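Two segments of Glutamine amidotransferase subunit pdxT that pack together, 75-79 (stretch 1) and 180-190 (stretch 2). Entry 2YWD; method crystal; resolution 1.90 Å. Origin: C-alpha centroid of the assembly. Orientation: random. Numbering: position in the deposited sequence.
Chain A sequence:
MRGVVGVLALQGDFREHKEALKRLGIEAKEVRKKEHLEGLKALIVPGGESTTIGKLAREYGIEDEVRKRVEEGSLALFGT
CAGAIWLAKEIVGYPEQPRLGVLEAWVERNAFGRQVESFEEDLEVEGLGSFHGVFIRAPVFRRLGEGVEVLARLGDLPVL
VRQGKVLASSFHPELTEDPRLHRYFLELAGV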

# COMPACT_ATOMS: atom_id res chain seq x y z
N LEU A 75 8.94 -8.00 8.30
CA LEU A 75 8.23 -6.75 8.08
C LEU A 75 7.09 -6.88 7.08
O LEU A 75 7.29 -7.29 5.94
CB LEU A 75 9.21 -5.68 7.57
CG LEU A 75 8.62 -4.28 7.37
CD1 LEU A 75 8.14 -3.74 8.71
CD2 LEU A 75 9.66 -3.35 6.75
N ALA A 76 5.88 -6.54 7.53
CA ALA A 76 4.70 -6.60 6.68
C ALA A 76 4.52 -5.22 6.04
O ALA A 76 4.81 -4.21 6.67
CB ALA A 76 3.47 -6.95 7.50
N LEU A 77 4.02 -5.21 4.81
CA LEU A 77 3.81 -3.97 4.07
C LEU A 77 2.39 -3.82 3.57
O LEU A 77 1.76 -4.79 3.15
CB LEU A 77 4.74 -3.93 2.85
CG LEU A 77 6.24 -4.08 3.08
CD1 LEU A 77 6.95 -4.10 1.74
CD2 LEU A 77 6.74 -2.92 3.94
N PHE A 78 1.89 -2.59 3.60
CA PHE A 78 0.56 -2.27 3.12
C PHE A 78 0.73 -0.99 2.29
O PHE A 78 1.05 0.06 2.84
CB PHE A 78 -0.41 -2.01 4.28
CG PHE A 78 -1.84 -1.74 3.86
CD1 PHE A 78 -2.27 -2.00 2.56
CD2 PHE A 78 -2.77 -1.23 4.77
CE1 PHE A 78 -3.60 -1.78 2.18
CE2 PHE A 78 -4.10 -1.01 4.41
CZ PHE A 78 -4.51 -1.28 3.11
N GLY A 79 0.57 -1.11 0.98
CA GLY A 79 0.71 0.04 0.12
C GLY A 79 -0.65 0.46 -0.43
O GLY A 79 -1.40 -0.38 -0.91
N ARG A 180 -11.27 -1.26 9.76
CA ARG A 180 -11.22 -2.70 9.58
C ARG A 180 -10.17 -3.23 8.60
O ARG A 180 -9.65 -4.33 8.79
CB ARG A 180 -12.60 -3.23 9.20
CG ARG A 180 -13.59 -3.20 10.35
CD ARG A 180 -14.91 -3.78 9.90
NE ARG A 180 -15.44 -3.02 8.77
CZ ARG A 180 -16.15 -3.54 7.79
NH1 ARG A 180 -16.44 -4.84 7.78
NH2 ARG A 180 -16.58 -2.76 6.81
N LEU A 181 -9.87 -2.49 7.54
CA LEU A 181 -8.86 -2.95 6.60
C LEU A 181 -7.49 -2.77 7.24
O LEU A 181 -6.58 -3.59 7.03
CB LEU A 181 -8.96 -2.20 5.26
CG LEU A 181 -8.06 -2.71 4.13
CD1 LEU A 181 -8.11 -4.24 4.05
CD2 LEU A 181 -8.50 -2.08 2.81
N HIS A 182 -7.32 -1.72 8.03
CA HIS A 182 -6.05 -1.49 8.71
C HIS A 182 -5.84 -2.59 9.75
O HIS A 182 -4.73 -3.11 9.91
CB HIS A 182 -6.03 -0.12 9.40
CG HIS A 182 -5.76 1.02 8.47
ND1 HIS A 182 -6.70 1.49 7.58
CD2 HIS A 182 -4.65 1.77 8.28
CE1 HIS A 182 -6.18 2.49 6.89
NE2 HIS A 182 -4.94 2.68 7.29
N ARG A 183 -6.90 -2.95 10.47
CA ARG A 183 -6.79 -4.01 11.48
C ARG A 183 -6.45 -5.33 10.80
O ARG A 183 -5.65 -6.12 11.31
CB ARG A 183 -8.10 -4.13 12.27
CG ARG A 183 -8.14 -5.32 13.25
CD ARG A 183 -7.01 -5.25 14.27
NE ARG A 183 -7.23 -4.23 15.30
CZ ARG A 183 -6.32 -3.84 16.18
NH1 ARG A 183 -5.11 -4.38 16.16
NH2 ARG A 183 -6.62 -2.94 17.10
N TYR A 184 -7.07 -5.58 9.65
CA TYR A 184 -6.81 -6.80 8.89
C TYR A 184 -5.31 -6.88 8.61
O TYR A 184 -4.68 -7.94 8.75
CB TYR A 184 -7.58 -6.77 7.56
CG TYR A 184 -7.26 -7.90 6.61
CD1 TYR A 184 -7.80 -9.17 6.79
CD2 TYR A 184 -6.39 -7.70 5.54
CE1 TYR A 184 -7.48 -10.22 5.93
CE2 TYR A 184 -6.06 -8.74 4.68
CZ TYR A 184 -6.61 -10.00 4.87
OH TYR A 184 -6.29 -11.03 4.02
N PHE A 185 -4.73 -5.75 8.23
CA PHE A 185 -3.30 -5.67 7.94
C PHE A 185 -2.45 -5.93 9.19
O PHE A 185 -1.49 -6.69 9.15
CB PHE A 185 -2.94 -4.30 7.34
CG PHE A 185 -1.46 -4.06 7.20
CD1 PHE A 185 -0.67 -4.96 6.49
CD2 PHE A 185 -0.86 -2.95 7.78
CE1 PHE A 185 0.71 -4.76 6.37
CE2 PHE A 185 0.52 -2.74 7.67
CZ PHE A 185 1.30 -3.65 6.96
N LEU A 186 -2.81 -5.29 10.30
CA LEU A 186 -2.05 -5.47 11.53
C LEU A 186 -2.11 -6.93 12.00
O LEU A 186 -1.13 -7.45 12.53
CB LEU A 186 -2.58 -4.55 12.63
CG LEU A 186 -2.47 -3.05 12.35
CD1 LEU A 186 -2.77 -2.28 13.62
CD2 LEU A 186 -1.07 -2.72 11.84
N GLU A 187 -3.25 -7.57 11.80
CA GLU A 187 -3.41 -8.96 12.20
C GLU A 187 -2.47 -9.85 11.40
O GLU A 187 -1.82 -10.73 11.96
CB GLU A 187 -4.87 -9.41 11.99
CG GLU A 187 -5.86 -8.79 12.97
CD GLU A 187 -5.84 -9.46 14.34
OE1 GLU A 187 -6.30 -10.61 14.45
OE2 GLU A 187 -5.35 -8.83 15.31
N LEU A 188 -2.38 -9.63 10.09
CA LEU A 188 -1.50 -10.45 9.27
C LEU A 188 -0.03 -10.13 9.55
O LEU A 188 0.85 -10.96 9.29
CB LEU A 188 -1.83 -10.26 7.78
CG LEU A 188 -1.45 -8.99 7.02
CD1 LEU A 188 0.03 -9.02 6.66
CD2 LEU A 188 -2.28 -8.91 5.74
N ALA A 189 0.24 -8.95 10.09
CA ALA A 189 1.60 -8.54 10.42
C ALA A 189 1.97 -9.08 11.80
O ALA A 189 3.12 -8.99 12.23
CB ALA A 189 1.72 -7.02 10.40
N GLY A 190 0.98 -9.62 12.50
CA GLY A 190 1.22 -10.17 13.82
C GLY A 190 1.33 -9.11 14.90
O GLY A 190 2.00 -9.32 15.92

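Strand 76-79 and helix 180-189 run nearly antiparallel (159°), their axes 8.6 Å apart at closest approach, and bury 331 Å² between them. No hydrogen bond crosses the contact; side-chain packing holds it. Strand alternation points Ala76 and Phe78 toward the helix and Leu77 away. Ala76, Phe78, Leu181 and Phe185 are all buried, as suits apolar side chains with no polar group to satisfy; Phe78 has the largest area covered, 105 Å².

Aromatic contacts centre on Phe78. Phe185 (chi1 t) reaches across to the strand, its CZ 3.6 Å from Phe78 N. Phe78 CB sits 3.4 Å from the centroid of the Phe185 ring, a CH-pi contact over one face. The Phe78 ring (chi1 t) extends back along the helix, oblique to Phe185 (centroids 5.3 Å apart, planes at 47°), and turns its edge toward the face of His182, with centroids 6.0 Å apart. His182 NE2 is hydrogen-bonded elsewhere in the structure, so that nitrogen is satisfied in this buried position.

Apolar contacts extend the interface at both ends. Phe78 CZ reaches Leu181 CG at 4.0 Å. Ala76 CB meets Ala189 CB at 3.4 Å and Leu188 CD1 at 4.1 Å; the two small alanines allow the backbones to close to 5.2 Å between Ala76 CA and Ala189 CA.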